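Local coordinates for protein RTX toxin RtxA (Vibrio vulnificus MO6-24/O, PDB 6IMP) that forms the alpha/beta hydrolase-fold domain of a MARTX-type toxin and is probably a hydrolase, its substrate unidentified, at residues K100-E113 against I128-E140. Sequence-based numbering, arbitrary orientation.
Sequences KVVLFLHGSGSSAE and IDMLAVNLRGYGE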
# COMPACT_ATOMS: atom_id res chain seq x y z
N LYS A 100 -5.04 3.05 -16.95
CA LYS A 100 -5.93 1.89 -17.09
C LYS A 100 -6.03 1.05 -15.80
O LYS A 100 -7.11 0.52 -15.49
CB LYS A 100 -5.48 1.01 -18.28
CG LYS A 100 -6.61 0.58 -19.22
CD LYS A 100 -7.35 -0.66 -18.72
CE LYS A 100 -6.56 -1.94 -18.94
NZ LYS A 100 -7.41 -3.16 -18.83
N VAL A 101 -4.93 0.92 -15.05
CA VAL A 101 -4.93 0.10 -13.81
C VAL A 101 -4.18 0.67 -12.58
O VAL A 101 -3.03 1.11 -12.66
CB VAL A 101 -4.42 -1.33 -14.08
CG1 VAL A 101 -4.55 -2.19 -12.82
CG2 VAL A 101 -5.21 -1.97 -15.22
N VAL A 102 -4.86 0.58 -11.43
CA VAL A 102 -4.25 0.87 -10.14
C VAL A 102 -3.70 -0.39 -9.45
O VAL A 102 -4.42 -1.38 -9.23
CB VAL A 102 -5.25 1.53 -9.18
CG1 VAL A 102 -4.61 1.78 -7.81
CG2 VAL A 102 -5.74 2.84 -9.78
N LEU A 103 -2.43 -0.31 -9.08
CA LEU A 103 -1.88 -1.22 -8.09
C LEU A 103 -2.05 -0.62 -6.69
O LEU A 103 -1.27 0.23 -6.26
CB LEU A 103 -0.41 -1.48 -8.41
CG LEU A 103 0.16 -2.79 -7.88
CD1 LEU A 103 1.48 -3.04 -8.58
CD2 LEU A 103 0.33 -2.77 -6.36
N PHE A 104 -3.09 -1.07 -6.00
CA PHE A 104 -3.35 -0.61 -4.64
C PHE A 104 -2.46 -1.33 -3.63
O PHE A 104 -2.52 -2.57 -3.52
CB PHE A 104 -4.82 -0.82 -4.23
CG PHE A 104 -5.15 -0.25 -2.87
CD1 PHE A 104 -4.95 1.09 -2.59
CD2 PHE A 104 -5.61 -1.07 -1.85
CE1 PHE A 104 -5.21 1.61 -1.34
CE2 PHE A 104 -5.88 -0.56 -0.59
CZ PHE A 104 -5.68 0.79 -0.34
N LEU A 105 -1.69 -0.57 -2.86
CA LEU A 105 -0.98 -1.17 -1.73
C LEU A 105 -1.59 -0.74 -0.43
O LEU A 105 -1.43 0.39 -0.01
CB LEU A 105 0.51 -0.83 -1.76
CG LEU A 105 1.32 -1.55 -2.86
CD1 LEU A 105 2.63 -0.82 -3.11
CD2 LEU A 105 1.58 -3.01 -2.53
N HIS A 106 -2.31 -1.66 0.22
CA HIS A 106 -2.87 -1.36 1.53
C HIS A 106 -1.78 -1.05 2.54
O HIS A 106 -0.60 -1.26 2.28
CB HIS A 106 -3.69 -2.53 2.04
CG HIS A 106 -2.88 -3.66 2.58
ND1 HIS A 106 -2.43 -3.69 3.88
CD2 HIS A 106 -2.50 -4.84 2.03
CE1 HIS A 106 -1.80 -4.83 4.11
NE2 HIS A 106 -1.83 -5.54 3.00
N GLY A 107 -2.19 -0.53 3.68
CA GLY A 107 -1.28 -0.23 4.78
C GLY A 107 -1.60 -1.07 6.00
O GLY A 107 -2.08 -2.20 5.89
N SER A 108 -1.37 -0.48 7.17
CA SER A 108 -1.30 -1.21 8.43
C SER A 108 -2.65 -1.36 9.10
O SER A 108 -3.51 -0.49 8.98
CB SER A 108 -0.37 -0.47 9.39
OG SER A 108 -0.13 -1.25 10.55
N GLY A 109 -2.82 -2.44 9.86
CA GLY A 109 -3.86 -2.52 10.88
C GLY A 109 -5.15 -3.23 10.50
O GLY A 109 -6.02 -3.42 11.36
N SER A 110 -5.29 -3.64 9.25
CA SER A 110 -6.51 -4.31 8.78
C SER A 110 -6.30 -4.89 7.40
O SER A 110 -5.42 -4.44 6.68
CB SER A 110 -7.70 -3.34 8.72
OG SER A 110 -7.38 -2.19 7.94
N SER A 111 -7.16 -5.84 7.03
CA SER A 111 -7.09 -6.50 5.71
C SER A 111 -7.20 -5.51 4.59
O SER A 111 -7.82 -4.46 4.74
CB SER A 111 -8.22 -7.52 5.54
OG SER A 111 -9.49 -6.92 5.75
N ALA A 112 -6.62 -5.85 3.45
CA ALA A 112 -6.75 -5.03 2.24
C ALA A 112 -8.22 -4.91 1.82
O ALA A 112 -8.65 -3.87 1.30
CB ALA A 112 -5.93 -5.63 1.12
N GLU A 113 -8.97 -5.98 2.04
CA GLU A 113 -10.40 -6.02 1.72
C GLU A 113 -11.09 -4.78 2.29
O GLU A 113 -11.65 -3.97 1.56
CB GLU A 113 -11.04 -7.30 2.28
CG GLU A 113 -10.88 -8.53 1.39
CD GLU A 113 -9.44 -9.00 1.25
OE1 GLU A 113 -8.71 -9.00 2.27
OE2 GLU A 113 -9.04 -9.37 0.12
N ILE A 128 -11.61 2.22 -14.53
CA ILE A 128 -10.22 1.87 -14.21
C ILE A 128 -10.20 0.62 -13.32
O ILE A 128 -10.97 0.52 -12.35
CB ILE A 128 -9.49 3.04 -13.51
CG1 ILE A 128 -9.39 4.25 -14.44
CG2 ILE A 128 -8.09 2.63 -13.06
CD1 ILE A 128 -8.98 5.54 -13.76
N ASP A 129 -9.33 -0.35 -13.66
CA ASP A 129 -9.21 -1.58 -12.87
C ASP A 129 -8.33 -1.32 -11.66
O ASP A 129 -7.37 -0.56 -11.73
CB ASP A 129 -8.58 -2.73 -13.67
CG ASP A 129 -9.25 -2.97 -15.00
OD1 ASP A 129 -10.48 -3.14 -15.02
OD2 ASP A 129 -8.54 -2.98 -16.03
N MET A 130 -8.64 -1.98 -10.55
CA MET A 130 -7.83 -1.86 -9.34
C MET A 130 -7.42 -3.23 -8.84
O MET A 130 -8.28 -4.08 -8.54
CB MET A 130 -8.60 -1.13 -8.27
CG MET A 130 -7.72 -0.60 -7.16
SD MET A 130 -8.65 -0.32 -5.66
CE MET A 130 -7.77 1.11 -5.05
N LEU A 131 -6.10 -3.46 -8.75
CA LEU A 131 -5.54 -4.66 -8.09
C LEU A 131 -5.41 -4.45 -6.60
O LEU A 131 -4.76 -3.51 -6.15
CB LEU A 131 -4.16 -5.04 -8.66
CG LEU A 131 -3.46 -6.19 -7.91
CD1 LEU A 131 -4.26 -7.48 -8.03
CD2 LEU A 131 -2.02 -6.43 -8.36
N ALA A 132 -6.00 -5.36 -5.83
CA ALA A 132 -6.09 -5.21 -4.37
C ALA A 132 -5.76 -6.50 -3.64
O ALA A 132 -6.65 -7.31 -3.33
CB ALA A 132 -7.47 -4.73 -3.98
N VAL A 133 -4.48 -6.65 -3.32
CA VAL A 133 -3.91 -7.89 -2.78
C VAL A 133 -3.26 -7.65 -1.42
O VAL A 133 -2.51 -6.68 -1.23
CB VAL A 133 -2.88 -8.48 -3.74
CG1 VAL A 133 -2.20 -9.71 -3.16
CG2 VAL A 133 -3.55 -8.82 -5.06
N ASN A 134 -3.57 -8.53 -0.47
CA ASN A 134 -2.93 -8.51 0.85
C ASN A 134 -1.44 -8.84 0.76
O ASN A 134 -1.03 -9.83 0.17
CB ASN A 134 -3.58 -9.55 1.77
CG ASN A 134 -4.90 -9.09 2.33
OD1 ASN A 134 -4.98 -8.11 3.05
ND2 ASN A 134 -5.94 -9.84 2.03
N LEU A 135 -0.65 -8.03 1.44
CA LEU A 135 0.73 -8.37 1.76
C LEU A 135 0.76 -9.57 2.70
O LEU A 135 -0.25 -9.86 3.36
CB LEU A 135 1.40 -7.19 2.44
CG LEU A 135 1.31 -5.89 1.64
CD1 LEU A 135 1.50 -4.68 2.54
CD2 LEU A 135 2.33 -5.93 0.52
N ARG A 136 1.90 -10.24 2.79
CA ARG A 136 2.02 -11.37 3.72
C ARG A 136 1.54 -11.00 5.13
O ARG A 136 1.89 -9.95 5.66
CB ARG A 136 3.47 -11.84 3.81
CG ARG A 136 4.39 -10.88 4.51
CD ARG A 136 5.81 -11.37 4.44
NE ARG A 136 6.33 -11.32 3.08
CZ ARG A 136 7.50 -11.83 2.72
NH1 ARG A 136 7.89 -11.74 1.45
NH2 ARG A 136 8.29 -12.39 3.62
N GLY A 137 0.72 -11.88 5.71
CA GLY A 137 0.28 -11.74 7.10
C GLY A 137 -1.01 -10.95 7.24
O GLY A 137 -1.53 -10.80 8.35
N TYR A 138 -1.52 -10.49 6.11
CA TYR A 138 -2.69 -9.64 6.06
C TYR A 138 -3.77 -10.35 5.27
O TYR A 138 -3.47 -11.01 4.27
CB TYR A 138 -2.35 -8.32 5.38
CG TYR A 138 -1.67 -7.34 6.30
CD1 TYR A 138 -2.41 -6.56 7.18
CD2 TYR A 138 -0.29 -7.17 6.28
CE1 TYR A 138 -1.81 -5.63 8.00
CE2 TYR A 138 0.33 -6.25 7.11
CZ TYR A 138 -0.43 -5.48 7.97
OH TYR A 138 0.17 -4.56 8.81
N GLY A 139 -5.01 -10.15 5.70
CA GLY A 139 -6.17 -10.86 5.14
C GLY A 139 -5.99 -12.36 5.12
O GLY A 139 -5.88 -13.00 6.17
N GLU A 140 -5.94 -12.93 3.91
CA GLU A 140 -5.82 -14.38 3.73
C GLU A 140 -4.45 -14.78 3.14
O GLU A 140 -4.25 -15.92 2.74
CB GLU A 140 -6.97 -14.90 2.83
CG GLU A 140 -8.18 -15.45 3.59
CD GLU A 140 -9.15 -16.20 2.67
OE1 GLU A 140 -9.39 -15.74 1.53
OE2 GLU A 140 -9.69 -17.25 3.09
O HOH W 1 -2.56 -5.37 -4.59
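Val-102 and Met-130 sit side by side on neighbouring parallel strands, 101-105 and 129-133, whose axes come within 4.6 Å at an angle of 19°. The ladder starts with Asp-129 N donating to Lys-100 O; there Lys-100 NZ also forms a salt bridge with Asp-129 OD2 at 3.0 Å. Val-102 N donates to Asp-129 O, and Leu-131 N to Val-102 O at 2.7 Å. Phe-104 N closes the ladder on Leu-131 O. Beyond it the strands part, and a water bridges Phe-104 O and Val-133 N. On the face of Val-102, the Met-130 chain bends at chi3 and packs CE on Phe-104 CB at 3.6 Å. Met-130 SD lies obliquely off the Phe-104 ring, 5.2 Å from its centroid, a Met-aromatic contact. The strands and helix 112-124 form a beta-alpha-beta unit of the alpha/beta hydrolase sheet; strand 172-177 flanks 101-105 on its other side. Past the strands, the loops are joined through His-106. His-106 NE2 accepts Leu-135 N at 3.2 Å, and its ND1 donates to Gly-107 O. These two bonds lie near the ring plane and would hold the ring's rotation. Leu-135 CD1 lies over one ring face. His-106 CE1 points at the face of Tyr-138, an edge-to-face pair with planes at 66°. Tyr-138 OH itself bonds to Tyr-41 O. The Asn-134 amide meets the start of helix 112-124: OD1 accepts Ala-112 N at 2.8 Å, while ND2 donates to the syn lone pair of Glu-113 OE1 at 2.9 Å and also reaches Thr-80 O.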